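Local coordinates for putative GGDEF domain protein (PDB 7E6G), which probably catalyses the magnesium-dependent condensation of two GTP molecules into cyclic di-GMP, with release of diphosphate, as a diguanylate cyclase of the GGDEF family, at residues A[220-232]-A[250-263]. Sequence-based numbering, arbitrary orientation.
Sequences SVTASVGVTEHRI and AKRSGRDKCVFAAL. With G2P (phosphomethylphosphonic acid guanylate ester), chain H.
Val-225 and Val-227 pair with Cys-258 and Phe-260 as parallel strands, 223-229 against 258-260, their axes 4.8 Å apart at closest approach and 15° from parallel. Four backbone bonds lace the edge: Val-225 N to Lys-257 O (3.0 Å), Val-259 N to Val-225 O, Val-227 N to Val-259 O, and Ala-261 N to Val-227 O. Val-225, Val-227, Cys-258 and Phe-260 share one face of the sheet. There CG1 of Val-227, set between its own backbone N and carbonyl carbon (chi1 47°), sits over the centre of the Phe-260 ring in a CH-pi contact, 3.3 Å from the centroid. Val-225 has the same chi1, and its CG1 packs against Cys-258 CB at 3.4 Å. Val-259 points to the other face, where Ala-250 CB packs against Ser-224 CB and Val-225 O.

Before the strands pair, Thr-222 CG2 rests on the carboxylate of Asp-256, 3.4 Å from OD2. A water bridges Ala-223 N to Asp-256 OD1, which also forms a salt bridge with Arg-208. Next to this, Ser-224 OG hydrogen-bonds Asp-141 and lies 3.6 Å from Lys-251 CD. Lys-251 NZ makes a salt bridge to Asp-141 and a hydrogen bond to the magnesium ligand Asp-139. Arg-255 donates NE to O2G (3.2 Å) and NH2 to O3G of the nucleotide's terminal phosphate; Lys-251 and Arg-255 both line its pocket. At the other end, Arg-231 NH2 makes a weak hydrogen bond to Ala-262 O (2.6 Å), and Leu-263 CB lies over the centre of one guanidinium face, though Ala-262 and Leu-263 are poorly ordered.

The contact closes the beta-alpha-beta unit 223-229, 236-252, 258-260 of the GGDEF domain. Helix 236-252 covers the Val-259 face and helix 193-208 the Val-227 face; strand 134-140 lies antiparallel on the far side of 223-229, and 258-260 is an outermost strand of the sheet within this chain.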
loop_
_atom_site.group_PDB
_atom_site.type_symbol
_atom_site.label_atom_id
_atom_site.label_comp_id
_atom_site.label_asym_id
_atom_site.label_seq_id
_atom_site.Cartn_x
_atom_site.Cartn_y
_atom_site.Cartn_z
ATOM N N SER A 220 -27.328 20.522 -48.689
ATOM C CA SER A 220 -26.349 21.556 -48.396
ATOM C C SER A 220 -27.042 22.706 -47.674
ATOM O O SER A 220 -28.251 22.929 -47.829
ATOM C CB SER A 220 -25.675 22.070 -49.655
ATOM O OG SER A 220 -24.752 21.106 -50.143
ATOM N N VAL A 221 -26.268 23.428 -46.860
ATOM C CA VAL A 221 -26.815 24.471 -46.013
ATOM C C VAL A 221 -25.859 25.647 -45.995
ATOM O O VAL A 221 -24.692 25.545 -46.378
ATOM C CB VAL A 221 -27.062 23.989 -44.573
ATOM C CG1 VAL A 221 -28.088 22.865 -44.556
ATOM C CG2 VAL A 221 -25.743 23.549 -43.958
ATOM N N THR A 222 -26.374 26.773 -45.543
ATOM C CA THR A 222 -25.546 27.916 -45.231
ATOM C C THR A 222 -25.825 28.323 -43.795
ATOM O O THR A 222 -26.838 27.934 -43.199
ATOM C CB THR A 222 -25.821 29.088 -46.170
ATOM O OG1 THR A 222 -27.213 29.416 -46.093
ATOM C CG2 THR A 222 -25.443 28.741 -47.618
ATOM N N ALA A 223 -24.905 29.104 -43.237
ATOM C CA ALA A 223 -25.092 29.677 -41.915
ATOM C C ALA A 223 -24.818 31.168 -41.970
ATOM O O ALA A 223 -23.911 31.616 -42.682
ATOM C CB ALA A 223 -24.166 29.024 -40.883
ATOM N N SER A 224 -25.603 31.930 -41.221
ATOM C CA SER A 224 -25.241 33.302 -40.901
ATOM C C SER A 224 -24.343 33.285 -39.677
ATOM O O SER A 224 -24.420 32.369 -38.853
ATOM C CB SER A 224 -26.491 34.136 -40.639
ATOM O OG SER A 224 -27.329 34.159 -41.784
ATOM N N VAL A 225 -23.466 34.281 -39.562
ATOM C CA VAL A 225 -22.605 34.336 -38.381
ATOM C C VAL A 225 -22.253 35.779 -38.054
ATOM O O VAL A 225 -21.932 36.577 -38.937
ATOM C CB VAL A 225 -21.347 33.452 -38.540
ATOM C CG1 VAL A 225 -20.710 33.670 -39.856
ATOM C CG2 VAL A 225 -20.349 33.703 -37.381
ATOM N N GLY A 226 -22.348 36.116 -36.775
ATOM C CA GLY A 226 -21.944 37.420 -36.268
ATOM C C GLY A 226 -20.738 37.216 -35.365
ATOM O O GLY A 226 -20.738 36.313 -34.526
ATOM N N VAL A 227 -19.698 38.020 -35.562
ATOM C CA VAL A 227 -18.496 37.841 -34.758
ATOM C C VAL A 227 -18.082 39.171 -34.133
ATOM O O VAL A 227 -18.253 40.239 -34.737
ATOM C CB VAL A 227 -17.356 37.181 -35.572
ATOM C CG1 VAL A 227 -17.196 37.837 -36.915
ATOM C CG2 VAL A 227 -16.068 37.153 -34.800
ATOM N N THR A 228 -17.614 39.096 -32.879
ATOM C CA THR A 228 -17.051 40.230 -32.163
ATOM C C THR A 228 -15.794 39.832 -31.414
ATOM O O THR A 228 -15.492 38.655 -31.211
ATOM C CB THR A 228 -18.000 40.840 -31.126
ATOM O OG1 THR A 228 -17.510 42.139 -30.776
ATOM C CG2 THR A 228 -18.021 40.000 -29.856
ATOM N N GLU A 229 -15.079 40.857 -30.976
ATOM C CA GLU A 229 -13.967 40.716 -30.054
ATOM C C GLU A 229 -14.397 41.118 -28.653
ATOM O O GLU A 229 -15.213 42.026 -28.462
ATOM C CB GLU A 229 -12.793 41.584 -30.471
ATOM C CG GLU A 229 -11.510 41.191 -29.819
ATOM C CD GLU A 229 -10.378 42.058 -30.288
ATOM O OE1 GLU A 229 -9.274 41.966 -29.706
ATOM O OE2 GLU A 229 -10.589 42.803 -31.272
ATOM N N HIS A 230 -13.840 40.442 -27.665
ATOM C CA HIS A 230 -14.129 40.843 -26.305
ATOM C C HIS A 230 -13.461 42.180 -25.983
ATOM O O HIS A 230 -12.236 42.309 -26.079
ATOM C CB HIS A 230 -13.668 39.794 -25.316
ATOM C CG HIS A 230 -13.780 40.272 -23.912
ATOM N ND1 HIS A 230 -14.992 40.623 -23.358
ATOM C CD2 HIS A 230 -12.841 40.543 -22.979
ATOM C CE1 HIS A 230 -14.797 41.049 -22.125
ATOM N NE2 HIS A 230 -13.501 41.010 -21.870
ATOM N N ARG A 231 -14.263 43.160 -25.570
ATOM C CA ARG A 231 -13.769 44.463 -25.138
ATOM C C ARG A 231 -13.550 44.442 -23.627
ATOM O O ARG A 231 -14.479 44.155 -22.869
ATOM C CB ARG A 231 -14.760 45.553 -25.538
ATOM C CG ARG A 231 -15.093 45.507 -27.030
ATOM C CD ARG A 231 -16.192 46.495 -27.442
ATOM N NE ARG A 231 -16.568 46.321 -28.848
ATOM C CZ ARG A 231 -17.521 47.014 -29.472
ATOM N NH1 ARG A 231 -18.213 47.950 -28.819
ATOM N NH2 ARG A 231 -17.774 46.768 -30.755
ATOM N N ILE A 232 -12.327 44.741 -23.184
ATOM C CA ILE A 232 -11.996 44.613 -21.763
ATOM C C ILE A 232 -12.770 45.644 -20.936
ATOM O O ILE A 232 -13.039 46.769 -21.377
ATOM C CB ILE A 232 -10.475 44.734 -21.546
ATOM C CG1 ILE A 232 -9.750 43.531 -22.167
ATOM C CG2 ILE A 232 -10.132 44.814 -20.064
ATOM C CD1 ILE A 232 -8.228 43.640 -22.134
ATOM N N ALA A 250 -26.250 40.081 -39.907
ATOM C CA ALA A 250 -26.030 39.089 -40.949
ATOM C C ALA A 250 -27.363 38.594 -41.490
ATOM O O ALA A 250 -27.590 38.570 -42.704
ATOM C CB ALA A 250 -25.194 37.930 -40.407
ATOM N N LYS A 251 -28.281 38.249 -40.591
ATOM C CA LYS A 251 -29.533 37.644 -41.026
ATOM C C LYS A 251 -30.390 38.625 -41.809
ATOM O O LYS A 251 -31.029 38.247 -42.795
ATOM C CB LYS A 251 -30.303 37.108 -39.826
ATOM C CG LYS A 251 -30.784 35.689 -40.043
ATOM C CD LYS A 251 -29.896 34.704 -39.300
ATOM C CE LYS A 251 -30.593 33.386 -39.034
ATOM N NZ LYS A 251 -29.930 32.214 -39.556
ATOM N N ARG A 252 -30.424 39.888 -41.380
ATOM C CA ARG A 252 -31.229 40.893 -42.065
ATOM C C ARG A 252 -30.649 41.251 -43.425
ATOM O O ARG A 252 -31.393 41.666 -44.322
ATOM C CB ARG A 252 -31.339 42.138 -41.199
ATOM C CG ARG A 252 -32.177 41.936 -39.972
ATOM C CD ARG A 252 -32.254 43.225 -39.186
ATOM N NE ARG A 252 -33.387 43.227 -38.269
ATOM C CZ ARG A 252 -33.424 43.924 -37.139
ATOM N NH1 ARG A 252 -32.382 44.678 -36.796
ATOM N NH2 ARG A 252 -34.503 43.875 -36.358
ATOM N N SER A 253 -29.336 41.086 -43.600
ATOM C CA SER A 253 -28.639 41.490 -44.813
ATOM C C SER A 253 -28.536 40.376 -45.848
ATOM O O SER A 253 -27.771 40.509 -46.803
ATOM C CB SER A 253 -27.240 42.013 -44.459
ATOM O OG SER A 253 -26.286 40.969 -44.369
ATOM N N GLY A 254 -29.258 39.272 -45.671
ATOM C CA GLY A 254 -29.363 38.298 -46.741
ATOM C C GLY A 254 -28.828 36.883 -46.576
ATOM O O GLY A 254 -28.918 36.098 -47.525
ATOM N N ARG A 255 -28.256 36.535 -45.425
ATOM C CA ARG A 255 -27.869 35.145 -45.150
ATOM C C ARG A 255 -26.661 34.639 -45.945
ATOM O O ARG A 255 -26.246 35.256 -46.926
ATOM C CB ARG A 255 -29.075 34.220 -45.358
ATOM C CG ARG A 255 -30.218 34.608 -44.420
ATOM C CD ARG A 255 -31.408 33.669 -44.494
ATOM N NE ARG A 255 -32.316 33.833 -43.352
ATOM C CZ ARG A 255 -33.233 34.799 -43.233
ATOM N NH1 ARG A 255 -33.365 35.730 -44.184
ATOM N NH2 ARG A 255 -34.013 34.834 -42.152
ATOM N N ASP A 256 -26.072 33.522 -45.502
ATOM C CA ASP A 256 -24.720 33.129 -45.907
ATOM C C ASP A 256 -23.749 34.297 -45.767
ATOM O O ASP A 256 -22.792 34.426 -46.531
ATOM C CB ASP A 256 -24.691 32.574 -47.333
ATOM C CG ASP A 256 -23.482 31.663 -47.605
ATOM O OD1 ASP A 256 -22.669 31.403 -46.669
ATOM O OD2 ASP A 256 -23.366 31.207 -48.780
ATOM N N LYS A 257 -23.996 35.156 -44.780
ATOM C CA LYS A 257 -23.202 36.346 -44.527
ATOM C C LYS A 257 -22.522 36.210 -43.173
ATOM O O LYS A 257 -22.935 35.419 -42.321
ATOM C CB LYS A 257 -24.066 37.620 -44.543
ATOM C CG LYS A 257 -23.874 38.496 -45.755
ATOM C CD LYS A 257 -24.766 38.051 -46.907
ATOM C CE LYS A 257 -24.332 38.656 -48.247
ATOM N NZ LYS A 257 -24.307 40.161 -48.207
ATOM N N CYS A 258 -21.482 37.012 -42.977
ATOM C CA CYS A 258 -20.735 37.016 -41.723
ATOM C C CYS A 258 -20.357 38.462 -41.434
ATOM O O CYS A 258 -19.468 39.014 -42.091
ATOM C CB CYS A 258 -19.508 36.126 -41.817
ATOM S SG CYS A 258 -18.388 36.296 -40.435
ATOM N N VAL A 259 -21.028 39.086 -40.472
ATOM C CA VAL A 259 -20.764 40.486 -40.174
ATOM C C VAL A 259 -19.967 40.593 -38.878
ATOM O O VAL A 259 -20.193 39.852 -37.914
ATOM C CB VAL A 259 -22.056 41.319 -40.109
ATOM C CG1 VAL A 259 -22.973 40.939 -41.225
ATOM C CG2 VAL A 259 -22.706 41.187 -38.782
ATOM N N PHE A 260 -18.989 41.494 -38.892
ATOM C CA PHE A 260 -18.194 41.873 -37.737
ATOM C C PHE A 260 -18.777 43.142 -37.128
ATOM O O PHE A 260 -19.357 43.979 -37.826
ATOM C CB PHE A 260 -16.727 42.091 -38.128
ATOM C CG PHE A 260 -16.017 40.832 -38.577
ATOM C CD1 PHE A 260 -16.300 40.259 -39.816
ATOM C CD2 PHE A 260 -15.066 40.223 -37.764
ATOM C CE1 PHE A 260 -15.652 39.094 -40.235
ATOM C CE2 PHE A 260 -14.407 39.068 -38.173
ATOM C CZ PHE A 260 -14.705 38.499 -39.409
ATOM N N ALA A 261 -18.661 43.249 -35.805
ATOM C CA ALA A 261 -18.960 44.466 -35.060
ATOM C C ALA A 261 -17.656 45.062 -34.540
ATOM O O ALA A 261 -16.809 44.337 -34.002
ATOM C CB ALA A 261 -19.907 44.171 -33.891
ATOM N N ALA A 262 -17.483 46.376 -34.708
ATOM C CA ALA A 262 -16.341 47.102 -34.148
ATOM C C ALA A 262 -16.847 48.200 -33.210
ATOM O O ALA A 262 -18.035 48.242 -32.859
ATOM C CB ALA A 262 -15.448 47.685 -35.247
ATOM N N LEU A 263 -15.936 49.086 -32.801
ATOM C CA LEU A 263 -16.244 50.172 -31.867
ATOM C C LEU A 263 -15.799 51.508 -32.447
ATOM O O LEU A 263 -14.591 51.809 -32.470
ATOM C CB LEU A 263 -15.590 49.937 -30.505
ATOM C CG LEU A 263 -15.922 50.870 -29.323
ATOM C CD1 LEU A 263 -14.961 52.067 -29.222
ATOM C CD2 LEU A 263 -17.378 51.342 -29.350
HETATM P PG G2P H . -33.453 31.504 -40.517
HETATM O O1G G2P H . -32.402 31.782 -39.789
HETATM O O2G G2P H . -33.147 31.202 -41.744
HETATM O O3G G2P H . -34.466 32.362 -40.405
HETATM O O3B G2P H . -33.909 30.241 -39.785
HETATM P PB G2P H . -34.924 29.047 -39.889
HETATM O O1B G2P H . -34.115 28.032 -39.858
HETATM O O2B G2P H . -35.771 29.090 -40.913
HETATM C C3A G2P H . -35.985 28.978 -38.523
HETATM P PA G2P H . -35.543 29.126 -36.951
HETATM O O1A G2P H . -36.512 30.123 -36.965
HETATM O O2A G2P H . -34.173 29.363 -37.321
HETATM O "O5'" G2P H . -36.031 27.725 -36.909
HETATM C "C5'" G2P H . -35.172 26.597 -36.797
HETATM C "C4'" G2P H . -35.924 25.330 -36.540
HETATM O "O4'" G2P H . -35.093 24.688 -35.753
HETATM C "C3'" G2P H . -36.973 25.567 -35.592
HETATM O "O3'" G2P H . -38.161 25.303 -36.228
HETATM C "C2'" G2P H . -36.639 24.579 -34.547
HETATM O "O2'" G2P H . -37.691 23.890 -34.014
HETATM C "C1'" G2P H . -35.801 23.688 -35.266
HETATM N N9 G2P H . -34.992 22.907 -34.409
HETATM C C8 G2P H . -34.623 23.386 -33.269
HETATM N N7 G2P H . -33.893 22.529 -32.630
HETATM C C5 G2P H . -33.770 21.501 -33.348
HETATM C C6 G2P H . -33.117 20.383 -33.159
HETATM O O6 G2P H . -32.492 20.130 -32.180
HETATM N N1 G2P H . -33.148 19.426 -34.140
HETATM C C2 G2P H . -33.862 19.670 -35.253
HETATM N N2 G2P H . -33.868 18.802 -36.121
HETATM N N3 G2P H . -34.510 20.815 -35.386
HETATM C C4 G2P H . -34.450 21.738 -34.464
HETATM O O HOH W 1 -22.288 29.168 -44.767
#